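Local atomic coordinates of haloacid dehalogenase-like hydrolase (Klebsiella pneumoniae subsp. pneumoniae, PDB entry 3PGV), a protein that probably acts as a magnesium-dependent phosphatase of the Cof family within the haloacid dehalogenase-like hydrolase superfamily. Residues 40-45 with 278-283; 68-73 with 143-148; 78-83 with 218-223; 86-89 with 95-98; 193-196 with 200-203. All blocks are in the same frame, centred on the assembly; numbering follows the deposited sequence. Where two conformers were deposited one is given.

Contact 1: residues 40-45 with 278-283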
# COMPACT_ATOMS: atom_id res chain seq x y z
N THR A 40 8.04 14.48 8.36
CA THR A 40 8.42 15.70 9.06
C THR A 40 9.08 15.39 10.40
O THR A 40 8.74 14.40 11.04
CB THR A 40 7.19 16.62 9.27
OG1 THR A 40 6.27 15.97 10.15
CG2 THR A 40 6.51 17.00 7.95
N PRO A 41 9.95 16.31 10.90
CA PRO A 41 10.51 16.11 12.25
C PRO A 41 9.42 15.96 13.32
O PRO A 41 9.60 15.20 14.29
CB PRO A 41 11.35 17.37 12.46
CG PRO A 41 11.68 17.84 11.08
CD PRO A 41 10.46 17.54 10.27
N TYR A 42 8.26 16.64 13.13
CA TYR A 42 7.11 16.54 14.04
C TYR A 42 6.57 15.13 14.05
O TYR A 42 6.24 14.60 15.12
CB TYR A 42 6.00 17.54 13.64
CG TYR A 42 4.78 17.49 14.55
CD1 TYR A 42 3.74 16.62 14.30
CD2 TYR A 42 4.69 18.32 15.67
CE1 TYR A 42 2.64 16.54 15.15
CE2 TYR A 42 3.59 18.26 16.52
CZ TYR A 42 2.56 17.38 16.25
OH TYR A 42 1.47 17.34 17.07
N ALA A 43 6.46 14.51 12.86
CA ALA A 43 5.96 13.15 12.74
C ALA A 43 6.97 12.17 13.32
O ALA A 43 6.58 11.32 14.12
CB ALA A 43 5.64 12.82 11.29
N LYS A 44 8.29 12.35 13.02
CA LYS A 44 9.36 11.50 13.59
C LYS A 44 9.31 11.53 15.10
O LYS A 44 9.42 10.49 15.74
CB LYS A 44 10.76 11.94 13.11
CG LYS A 44 11.03 11.64 11.65
CD LYS A 44 12.28 12.36 11.18
CE LYS A 44 12.47 12.24 9.69
NZ LYS A 44 13.41 13.28 9.18
N GLU A 45 9.13 12.72 15.69
CA GLU A 45 9.07 12.90 17.14
C GLU A 45 7.84 12.22 17.73
O GLU A 45 7.93 11.63 18.81
CB GLU A 45 9.14 14.40 17.51
CG GLU A 45 9.23 14.68 19.01
CD GLU A 45 10.45 14.10 19.74
OE1 GLU A 45 11.39 13.62 19.06
OE2 GLU A 45 10.47 14.16 20.99
N TYR A 278 -3.18 13.99 15.40
CA TYR A 278 -4.30 13.18 15.89
C TYR A 278 -3.80 12.21 16.95
O TYR A 278 -4.44 12.05 17.99
CB TYR A 278 -4.95 12.41 14.73
CG TYR A 278 -6.22 11.69 15.10
CD1 TYR A 278 -6.18 10.40 15.64
CD2 TYR A 278 -7.47 12.24 14.83
CE1 TYR A 278 -7.35 9.71 15.96
CE2 TYR A 278 -8.65 11.55 15.12
CZ TYR A 278 -8.59 10.28 15.68
OH TYR A 278 -9.74 9.60 15.96
N LEU A 279 -2.64 11.57 16.69
CA LEU A 279 -2.03 10.61 17.60
C LEU A 279 -1.60 11.26 18.92
O LEU A 279 -1.85 10.69 19.98
CB LEU A 279 -0.83 9.91 16.92
CG LEU A 279 -1.18 8.95 15.77
CD1 LEU A 279 0.07 8.49 15.05
CD2 LEU A 279 -1.98 7.75 16.26
N ARG A 280 -0.98 12.47 18.85
CA ARG A 280 -0.58 13.20 20.07
C ARG A 280 -1.79 13.59 20.90
O ARG A 280 -1.74 13.51 22.12
CB ARG A 280 0.25 14.46 19.72
CG ARG A 280 1.61 14.15 19.14
CD ARG A 280 2.58 15.26 19.40
NE ARG A 280 3.81 15.09 18.62
CZ ARG A 280 4.89 15.85 18.77
NH1 ARG A 280 4.93 16.79 19.70
NH2 ARG A 280 5.95 15.64 18.01
N LYS A 281 -2.89 13.99 20.23
CA LYS A 281 -4.13 14.36 20.90
C LYS A 281 -4.76 13.14 21.58
O LYS A 281 -5.27 13.23 22.70
CB LYS A 281 -5.12 15.00 19.90
CG LYS A 281 -6.34 15.62 20.54
CD LYS A 281 -7.27 16.23 19.51
N LEU A 282 -4.64 11.97 20.93
CA LEU A 282 -5.23 10.72 21.41
C LEU A 282 -4.40 10.06 22.53
O LEU A 282 -4.97 9.51 23.48
CB LEU A 282 -5.42 9.76 20.23
CG LEU A 282 -6.06 8.40 20.53
CD1 LEU A 282 -7.49 8.57 21.03
CD2 LEU A 282 -6.04 7.52 19.31
N TYR A 283 -3.06 10.07 22.40
CA TYR A 283 -2.16 9.36 23.32
C TYR A 283 -1.50 10.25 24.38
O TYR A 283 -1.27 9.80 25.50
CB TYR A 283 -1.09 8.59 22.54
CG TYR A 283 -1.62 7.41 21.76
CD1 TYR A 283 -1.68 6.14 22.34
CD2 TYR A 283 -2.03 7.54 20.44
CE1 TYR A 283 -2.15 5.05 21.63
CE2 TYR A 283 -2.50 6.45 19.72
CZ TYR A 283 -2.55 5.20 20.31
OH TYR A 283 -3.02 4.12 19.60
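The guanidinium of Arg280 lies flat on the phenol ring of Tyr42. The two planes are only 9° apart and their centres 3.9 Å, a near-parallel stack; Arg280 CZ is over the ring face, 26° off the normal, and so this is also a cation-pi contact. The overlap runs along the group: Arg280 CZ is 3.5 Å from Tyr42 CE2, while Arg280 CD comes within 3.3 Å of Tyr42 OH.

Polar bonds at both NH2 and NE limit how the arginine can slide over the ring. Arg280 NH2 donates to the carbonyl oxygen of the same tyrosine, Tyr42 O, at 3.1 Å, arriving in the carbonyl plane on a lone pair, although the bond is bent; Arg280 NE donates to Thr46 OG1. The ring reaches this place because CG of Tyr42 is anti to the backbone N (chi1 -180°), and the Arg280 chain meets it extended from CG to NE. Beside the stack, Glu45 CB packs on Arg280 NH2 at 3.5 Å; the carboxylate itself turns away, its OE2 5.6 Å from Arg280 NH2, too far for a salt bridge.

Further out, Thr46 OG1 is also hydrogen-bonded to Tyr42 O, and Arg277 makes a second cation-pi contact with the Tyr42 ring. Thr40 is the N-cap of the helix that carries Tyr42: its OG1 accepts from Ala43 N at 3.1 Å.

This surface contact thus joins the start of helix 41-51 to the C-terminal helix 274-283, whose inner residues Leu279 and Tyr283 pack on Leu50 and on strands 23-27 and 228-232.

Contact 2: residues 68-73 with 143-148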
# COMPACT_ATOMS: atom_id res chain seq x y z
N VAL A 68 10.91 1.90 -0.24
CA VAL A 68 10.64 2.52 1.07
C VAL A 68 11.89 2.57 1.94
O VAL A 68 11.81 2.88 3.13
CB VAL A 68 9.43 1.88 1.83
CG1 VAL A 68 8.14 2.10 1.09
CG2 VAL A 68 9.65 0.41 2.10
N GLY A 69 13.05 2.29 1.32
CA GLY A 69 14.34 2.27 2.00
C GLY A 69 14.68 3.55 2.73
O GLY A 69 15.03 3.51 3.92
N GLN A 70 14.55 4.69 2.05
CA GLN A 70 14.87 5.98 2.67
C GLN A 70 13.87 6.33 3.79
O GLN A 70 14.27 6.89 4.81
CB GLN A 70 14.96 7.10 1.62
CG GLN A 70 15.72 8.32 2.12
CD GLN A 70 15.66 9.50 1.17
OE1 GLN A 70 14.97 9.49 0.13
NE2 GLN A 70 16.34 10.58 1.54
N ILE A 71 12.59 5.96 3.61
CA ILE A 71 11.57 6.19 4.64
C ILE A 71 11.88 5.38 5.90
O ILE A 71 11.92 5.96 6.99
CB ILE A 71 10.14 5.92 4.10
CG1 ILE A 71 9.75 7.00 3.05
CG2 ILE A 71 9.12 5.89 5.26
CD1 ILE A 71 8.62 6.68 2.26
N ARG A 72 12.14 4.04 5.75
CA ARG A 72 12.45 3.22 6.90
C ARG A 72 13.75 3.64 7.61
O ARG A 72 13.79 3.61 8.84
CB ARG A 72 12.38 1.70 6.60
CG ARG A 72 13.02 1.27 5.28
CD ARG A 72 12.54 -0.12 4.86
NE ARG A 72 12.97 -0.47 3.50
CZ ARG A 72 14.13 -1.07 3.23
NH1 ARG A 72 14.97 -1.40 4.21
NH2 ARG A 72 14.46 -1.36 1.97
N ASP A 73 14.75 4.14 6.87
CA ASP A 73 16.01 4.65 7.46
C ASP A 73 15.78 5.96 8.25
O ASP A 73 16.62 6.35 9.06
CB ASP A 73 17.08 4.89 6.35
CG ASP A 73 17.60 3.62 5.68
OD1 ASP A 73 17.45 2.51 6.28
OD2 ASP A 73 18.22 3.73 4.60
N PHE A 143 17.55 12.42 -4.34
CA PHE A 143 18.96 12.08 -4.60
C PHE A 143 19.46 10.94 -3.69
O PHE A 143 20.40 10.24 -4.06
CB PHE A 143 19.87 13.33 -4.47
CG PHE A 143 19.93 13.96 -3.09
CD1 PHE A 143 20.72 13.39 -2.09
CD2 PHE A 143 19.31 15.17 -2.84
CE1 PHE A 143 20.79 13.98 -0.82
CE2 PHE A 143 19.41 15.78 -1.58
CZ PHE A 143 20.15 15.17 -0.58
N LYS A 144 18.85 10.79 -2.49
CA LYS A 144 19.27 9.78 -1.52
C LYS A 144 18.30 8.58 -1.49
O LYS A 144 18.38 7.72 -0.60
CB LYS A 144 19.42 10.40 -0.13
CG LYS A 144 20.76 10.07 0.54
CD LYS A 144 21.11 11.09 1.62
CE LYS A 144 22.45 10.81 2.23
NZ LYS A 144 22.87 11.91 3.14
N GLU A 145 17.42 8.49 -2.51
CA GLU A 145 16.48 7.38 -2.67
C GLU A 145 17.20 6.17 -3.21
O GLU A 145 18.21 6.30 -3.89
CB GLU A 145 15.35 7.77 -3.63
CG GLU A 145 14.27 8.62 -3.00
CD GLU A 145 13.02 8.75 -3.85
OE1 GLU A 145 13.11 9.26 -4.99
OE2 GLU A 145 11.93 8.34 -3.37
N ALA A 146 16.64 4.99 -2.99
CA ALA A 146 17.23 3.76 -3.50
C ALA A 146 17.11 3.70 -5.01
O ALA A 146 16.14 4.19 -5.58
CB ALA A 146 16.55 2.56 -2.87
N VAL A 147 18.10 3.08 -5.67
CA VAL A 147 18.05 2.85 -7.11
C VAL A 147 17.01 1.75 -7.40
O VAL A 147 17.21 0.60 -7.01
CB VAL A 147 19.46 2.50 -7.69
CG1 VAL A 147 19.37 2.18 -9.18
CG2 VAL A 147 20.46 3.63 -7.44
N PHE A 148 15.88 2.13 -8.00
CA PHE A 148 14.83 1.17 -8.35
C PHE A 148 14.31 1.45 -9.78
O PHE A 148 13.53 2.39 -9.98
CB PHE A 148 13.68 1.18 -7.29
CG PHE A 148 12.70 0.04 -7.40
CD1 PHE A 148 13.12 -1.28 -7.31
CD2 PHE A 148 11.33 0.28 -7.49
CE1 PHE A 148 12.21 -2.34 -7.41
CE2 PHE A 148 10.41 -0.79 -7.55
CZ PHE A 148 10.86 -2.08 -7.52
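Gln70, in the first turn of helix 69-75, reaches across to Lys144 and Glu145 in the loop between strands 129-132 and 150-152. As in other Cof-family HAD proteins, the helix belongs to the Rossmann-like core domain and the loop to the cap domain, here built on the six-stranded sheet, so this surface contact bridges the two. The backbones come nearest at Gln70 and Glu145, with CA atoms 5.8 Å apart.

Gln70 has the largest share of the buried area, and its side chain sets out toward the loop. With CG anti to the backbone N (chi1 -161°) and the chain extended beyond it, the carboxamide is delivered to the loop backbone: Gln70 CD lies 3.7 Å from Lys144 O. Lys144 contributes its root, the rest of the chain leading away; Gln70 crosses it at about a right angle. Glu145 is also crossed nearly perpendicularly, and its carboxylate plane is inclined 50° to the amide. Its side chain lies about 8 Å from that of Asp29, a calcium ligand, which places the contact near the metal site without making it part of it.

The two ends of the amide meet aliphatic carbons: Gln70 NE2 is 3.5 Å from Lys144 CB, and Gln70 OE1 is 3.3 Å from Glu145 CG.

Contact 3: residues 78-83 with 218-223. With EDO (1,2-ethanediol), chain K.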
# COMPACT_ATOMS: atom_id res chain seq x y z
N ARG A 78 11.74 0.94 15.38
CA ARG A 78 11.68 -0.41 14.81
C ARG A 78 10.21 -0.72 14.56
O ARG A 78 9.39 -0.57 15.48
CB ARG A 78 12.31 -1.46 15.78
CG ARG A 78 13.65 -1.04 16.43
CD ARG A 78 14.88 -1.62 15.75
NE ARG A 78 14.88 -3.07 15.79
CZ ARG A 78 15.74 -3.82 15.12
NH1 ARG A 78 16.69 -3.26 14.39
NH2 ARG A 78 15.64 -5.14 15.16
N SER A 79 9.86 -1.11 13.33
CA SER A 79 8.46 -1.35 12.97
C SER A 79 8.33 -2.40 11.89
O SER A 79 9.26 -2.59 11.09
CB SER A 79 7.80 -0.06 12.50
OG SER A 79 8.51 0.52 11.42
N TYR A 80 7.15 -3.06 11.81
CA TYR A 80 6.85 -3.98 10.73
C TYR A 80 6.49 -3.16 9.48
O TYR A 80 5.85 -2.10 9.60
CB TYR A 80 5.68 -4.90 11.10
CG TYR A 80 6.10 -6.12 11.89
CD1 TYR A 80 6.68 -7.22 11.27
CD2 TYR A 80 5.83 -6.21 13.26
CE1 TYR A 80 7.05 -8.35 11.99
CE2 TYR A 80 6.17 -7.35 13.99
CZ TYR A 80 6.79 -8.42 13.35
OH TYR A 80 7.13 -9.54 14.07
N MSE A 81 6.93 -3.62 8.31
CA MSE A 81 6.71 -2.90 7.06
C MSE A 81 5.87 -3.74 6.10
O MSE A 81 6.30 -4.82 5.69
CB MSE A 81 8.06 -2.53 6.42
CG MSE A 81 7.95 -1.63 5.20
SE MSE A 81 7.27 0.17 5.60
CE MSE A 81 8.50 0.66 7.03
N ILE A 82 4.65 -3.26 5.78
CA ILE A 82 3.77 -3.90 4.80
C ILE A 82 4.00 -3.22 3.47
O ILE A 82 3.80 -2.01 3.36
CB ILE A 82 2.28 -3.79 5.24
CG1 ILE A 82 2.01 -4.56 6.54
CG2 ILE A 82 1.33 -4.22 4.12
CD1 ILE A 82 0.63 -4.29 7.13
N THR A 83 4.46 -3.97 2.45
CA THR A 83 4.68 -3.40 1.11
C THR A 83 3.87 -4.15 0.04
O THR A 83 3.22 -5.15 0.36
CB THR A 83 6.17 -3.32 0.77
OG1 THR A 83 6.72 -4.65 0.77
CG2 THR A 83 6.94 -2.40 1.72
N ALA A 218 -0.56 -7.76 13.36
CA ALA A 218 -1.12 -7.58 14.71
C ALA A 218 -0.99 -8.88 15.50
O ALA A 218 -0.54 -8.85 16.65
CB ALA A 218 -2.58 -7.17 14.62
N LYS A 219 -1.27 -10.02 14.86
CA LYS A 219 -1.14 -11.34 15.48
C LYS A 219 0.33 -11.66 15.82
O LYS A 219 0.60 -12.17 16.90
CB LYS A 219 -1.77 -12.43 14.61
CG LYS A 219 -3.30 -12.36 14.58
CD LYS A 219 -3.91 -13.33 13.58
CE LYS A 219 -5.41 -13.23 13.59
NZ LYS A 219 -6.02 -14.10 12.55
N MSE A 220 1.29 -11.27 14.92
CA MSE A 220 2.73 -11.45 15.21
C MSE A 220 3.12 -10.67 16.47
O MSE A 220 4.00 -11.10 17.22
CB MSE A 220 3.59 -10.95 14.04
CG MSE A 220 3.37 -11.68 12.76
SE MSE A 220 4.29 -10.82 11.30
CE MSE A 220 3.27 -11.67 9.79
N LEU A 221 2.49 -9.48 16.68
CA LEU A 221 2.76 -8.62 17.82
C LEU A 221 2.01 -9.06 19.08
O LEU A 221 2.21 -8.49 20.15
CB LEU A 221 2.41 -7.16 17.49
CG LEU A 221 3.34 -6.46 16.51
CD1 LEU A 221 2.72 -5.14 16.00
CD2 LEU A 221 4.73 -6.20 17.15
N GLY A 222 1.15 -10.07 18.93
CA GLY A 222 0.35 -10.60 20.04
C GLY A 222 -0.94 -9.84 20.26
O GLY A 222 -1.49 -9.85 21.37
N TYR A 223 -1.46 -9.19 19.20
CA TYR A 223 -2.69 -8.39 19.27
C TYR A 223 -3.70 -8.83 18.20
O TYR A 223 -3.44 -9.78 17.46
CB TYR A 223 -2.37 -6.88 19.12
CG TYR A 223 -1.49 -6.34 20.22
CD1 TYR A 223 -1.99 -6.14 21.51
CD2 TYR A 223 -0.16 -6.01 19.98
CE1 TYR A 223 -1.17 -5.68 22.54
CE2 TYR A 223 0.67 -5.52 20.99
CZ TYR A 223 0.16 -5.35 22.27
OH TYR A 223 0.96 -4.86 23.27
C1 EDO K . 9.27 -4.80 14.63
O1 EDO K . 9.54 -6.02 13.93
C2 EDO K . 9.62 -4.97 16.11
O2 EDO K . 9.62 -3.68 16.75
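Strand 80-83 of the large mixed sheet meets the C-terminal end of helix 210-220 here, a strand-to-helix packing centred on the ring of Tyr80. The helix closes with a Schellman motif: Gly222 has positive phi (86°), and Tyr223 N bonds back to Ala218 O at 2.7 Å, with Gly222 N to Lys219 O inside that loop. Met220 and Leu221, just before this glycine, meet the tyrosine.

The two residues meet the ring differently. Met220, deposited as selenomethionine, makes a Met-aromatic contact: SE lies 4.3 Å from the Tyr80 ring centroid and 34° off its normal, an oblique approach. Its nearest ring atom is Tyr80 CE1, at 3.8 Å. Leu221 instead comes in at the edge, near the ring plane, with CD2 3.7 Å from Tyr80 CE2. The Tyr80 side chain sets out toward the helix, and CG lies anti to the carbonyl carbon (chi1 -85°), which carries the ring up against both.

A 1,2-ethanediol, probably from the crystallisation liquor, lies over one ring face, its O1 3.6 Å from Tyr80 CE2; its O2 makes a weak bond to Arg78 O. Val217 and Val89 also touch Tyr80.

Between strand and helix the contact is thus aromatic and apolar, selenium standing in for the natural sulfur, which suggests that shape and dispersion hold it rather than directional polar bonds.

Contact 4: residues 86-89 with 95-98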
# COMPACT_ATOMS: atom_id res chain seq x y z
N GLY A 86 0.27 -5.38 0.95
CA GLY A 86 0.07 -6.55 1.79
C GLY A 86 0.63 -7.85 1.23
O GLY A 86 0.55 -8.88 1.89
N ALA A 87 1.20 -7.82 0.01
CA ALA A 87 1.78 -9.03 -0.58
C ALA A 87 3.09 -9.40 0.12
O ALA A 87 3.49 -10.55 0.09
CB ALA A 87 2.01 -8.82 -2.07
N ARG A 88 3.72 -8.42 0.80
CA ARG A 88 4.97 -8.64 1.52
C ARG A 88 4.90 -8.04 2.92
O ARG A 88 4.31 -6.97 3.12
CB ARG A 88 6.16 -7.99 0.76
CG ARG A 88 6.45 -8.56 -0.64
CD ARG A 88 7.09 -9.92 -0.58
NE ARG A 88 7.61 -10.35 -1.88
CZ ARG A 88 6.88 -10.97 -2.81
NH1 ARG A 88 5.59 -11.18 -2.62
NH2 ARG A 88 7.44 -11.35 -3.95
N VAL A 89 5.57 -8.67 3.88
CA VAL A 89 5.79 -8.11 5.21
C VAL A 89 7.26 -8.33 5.59
O VAL A 89 7.80 -9.42 5.36
CB VAL A 89 4.81 -8.66 6.29
CG1 VAL A 89 5.37 -8.44 7.70
CG2 VAL A 89 3.44 -8.03 6.15
N GLN A 95 14.07 -8.60 7.29
CA GLN A 95 13.79 -10.00 7.01
C GLN A 95 12.35 -10.15 6.50
O GLN A 95 11.43 -9.61 7.12
CB GLN A 95 14.04 -10.87 8.27
CG GLN A 95 15.48 -10.72 8.83
CD GLN A 95 15.72 -11.51 10.11
OE1 GLN A 95 16.78 -12.11 10.30
NE2 GLN A 95 14.78 -11.46 11.04
N GLN A 96 12.18 -10.78 5.32
CA GLN A 96 10.87 -10.97 4.73
C GLN A 96 10.13 -12.06 5.49
O GLN A 96 10.54 -13.22 5.47
CB GLN A 96 11.02 -11.36 3.25
CG GLN A 96 9.68 -11.46 2.52
CD GLN A 96 9.86 -11.94 1.11
OE1 GLN A 96 10.11 -11.16 0.19
NE2 GLN A 96 9.76 -13.23 0.91
N ILE A 97 9.05 -11.68 6.21
CA ILE A 97 8.26 -12.64 6.98
C ILE A 97 7.41 -13.51 6.05
O ILE A 97 7.41 -14.73 6.19
CB ILE A 97 7.41 -11.95 8.07
CG1 ILE A 97 8.31 -11.13 9.06
CG2 ILE A 97 6.52 -12.98 8.82
CD1 ILE A 97 9.50 -11.93 9.70
N PHE A 98 6.73 -12.88 5.07
CA PHE A 98 5.95 -13.62 4.09
C PHE A 98 5.90 -12.95 2.73
O PHE A 98 6.16 -11.76 2.61
CB PHE A 98 4.52 -13.95 4.61
CG PHE A 98 3.60 -12.76 4.83
CD1 PHE A 98 3.09 -12.04 3.74
CD2 PHE A 98 3.09 -12.48 6.09
CE1 PHE A 98 2.17 -11.01 3.93
CE2 PHE A 98 2.16 -11.46 6.27
CZ PHE A 98 1.71 -10.72 5.19
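Val89 lies over one face of the Phe98 ring, within the beta hairpin formed by strands 88-90 and 96-99 at one margin of the large sheet. Val89 CB is 4.0 Å from the ring centroid and 17° off its normal, a CH-pi contact, although it is displaced toward the rim. Val89 CG2 comes still nearer, 3.3 Å from Phe98 CZ. The ring folds back over the neighbouring strand because Phe98 CG sits between the backbone N and the carbonyl carbon (chi1 66°). Its edge then meets backbone oxygen: Gly86 O lies near the ring plane, 3.4 Å from Phe98 CE1. On the other methyl of Val89, CG1 approaches Ile97 CB, the two side chains running obliquely to each other.

Arg88 leaves the backbone away from the partner strand, then bends at chi2, which brings CD and NE back toward Gln96. Its guanidinium is turned 68° against the Gln96 amide. The guanidinium has its firm polar partner in Asn101, whose OD1 accepts from NH1. Ala87 and Arg88 together face Thr83 across the sheet, a classic beta bulge.

Outside the hairpin, Val217 of helix 210-220 packs on Val89, Ala216 and Met220 touch Phe98, and His100 stacks on the Phe98 ring. The backbone pairing is uneven: Val89 N to Phe98 O is a weak bond of 3.4 Å, whereas Ile97 N donates to Val89 O at 2.7 Å.

Contact 5: residues 193-196 with 200-203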
# COMPACT_ATOMS: atom_id res chain seq x y z
N VAL A 193 -8.45 -6.35 -6.73
CA VAL A 193 -8.23 -5.23 -7.64
C VAL A 193 -8.48 -3.92 -6.89
O VAL A 193 -9.56 -3.73 -6.33
CB VAL A 193 -9.11 -5.36 -8.92
CG1 VAL A 193 -8.85 -4.20 -9.87
CG2 VAL A 193 -8.86 -6.69 -9.62
N SER A 194 -7.47 -3.04 -6.85
CA SER A 194 -7.62 -1.74 -6.19
C SER A 194 -6.91 -0.64 -6.92
O SER A 194 -5.76 -0.81 -7.31
CB SER A 194 -7.10 -1.80 -4.75
OG SER A 194 -7.88 -2.65 -3.93
N PHE A 195 -7.55 0.55 -7.00
CA PHE A 195 -6.84 1.75 -7.43
C PHE A 195 -5.97 2.24 -6.26
O PHE A 195 -6.37 2.10 -5.11
CB PHE A 195 -7.84 2.87 -7.80
CG PHE A 195 -8.42 2.80 -9.19
CD1 PHE A 195 -7.76 3.38 -10.27
CD2 PHE A 195 -9.67 2.24 -9.41
CE1 PHE A 195 -8.31 3.34 -11.54
CE2 PHE A 195 -10.22 2.20 -10.68
CZ PHE A 195 -9.53 2.75 -11.74
N SER A 196 -4.82 2.83 -6.55
CA SER A 196 -4.06 3.56 -5.53
C SER A 196 -4.28 5.05 -5.83
O SER A 196 -5.17 5.66 -5.23
CB SER A 196 -2.57 3.18 -5.58
OG SER A 196 -2.04 3.30 -6.89
N CYS A 200 -3.49 4.66 -11.44
CA CYS A 200 -2.81 3.41 -11.17
C CYS A 200 -3.76 2.35 -10.63
O CYS A 200 -4.21 2.45 -9.49
CB CYS A 200 -1.62 3.63 -10.24
SG CYS A 200 -0.59 2.16 -10.00
N LEU A 201 -4.12 1.37 -11.48
CA LEU A 201 -5.03 0.28 -11.11
C LEU A 201 -4.21 -0.95 -10.79
O LEU A 201 -3.50 -1.46 -11.65
CB LEU A 201 -6.00 0.00 -12.28
CG LEU A 201 -7.07 -1.08 -12.04
CD1 LEU A 201 -7.93 -0.75 -10.81
CD2 LEU A 201 -7.93 -1.27 -13.26
N GLU A 202 -4.27 -1.41 -9.52
CA GLU A 202 -3.40 -2.48 -9.02
C GLU A 202 -4.11 -3.79 -8.81
O GLU A 202 -5.30 -3.82 -8.46
CB GLU A 202 -2.69 -2.05 -7.74
CG GLU A 202 -2.14 -0.63 -7.83
CD GLU A 202 -1.08 -0.26 -6.82
OE1 GLU A 202 -0.59 -1.16 -6.11
OE2 GLU A 202 -0.65 0.91 -6.83
N VAL A 203 -3.38 -4.91 -9.02
CA VAL A 203 -3.93 -6.25 -8.82
C VAL A 203 -3.02 -7.07 -7.95
O VAL A 203 -1.86 -7.28 -8.28
CB VAL A 203 -4.24 -6.99 -10.17
CG1 VAL A 203 -4.97 -8.30 -9.91
CG2 VAL A 203 -5.05 -6.10 -11.11
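Glu202 OE2 accepts a 2.8 Å hydrogen bond from Ser196 OG; the hydroxyl comes to the anti side of OE2, 30° out of the carboxylate plane. This bond lies at the turn end of the antiparallel beta hairpin made by strands 191-195 and 200-205, at one margin of the six-stranded sheet. Ser196 OG lies between its backbone N and carbonyl carbon (chi1 52°), turned to the glutamate. Lys165 forms a salt bridge with the other oxygen, OE1, so both carboxylate oxygens are engaged, which fixes the rotation of the group. Ser196 also approaches a bound HEPES molecule to about 3 Å between nearest side-chain and ligand atoms, which places this end of the hairpin beside a pocket near the metal site.

Ser194 and Glu202 form the hydrogen-bonded pair: Ser194 N to Glu202 O is 2.8 Å, and Glu202 N to Ser194 O 2.7 Å. Ser196 N adds a bond to Cys200 O next to the turn.

On the face bearing Val193, Phe195, Leu201 and Val203, packing is aliphatic and aromatic, with Met183 of helix 173-187 against it. Here Leu201 CD1 sits over the centre of the Phe195 ring, 3.7 Å from the centroid and 11° off the normal.

From the N terminus, contact 1 opens at residues 40-45 and closes at 278-283, near the C terminus, so the other four nest inside its loop. Contact 2 opens next at 68-73, and contact 3 at 78-83 before contact 2 closes at 143-148; these two cross, and they touch where Val68 and Arg72 pack on Met81 and Thr83. Contact 4 is a short hairpin nested in both, and meets contact 3 through neighbouring strands and Met220. Contact 5, another hairpin, follows contacts 2 and 4 in series and lies inside contact 3, which closes at 218-223. Contacts 1, 3 and 4 tie elements around the large sheet, contact 5 the smaller sheet, and contact 2 bridges the two.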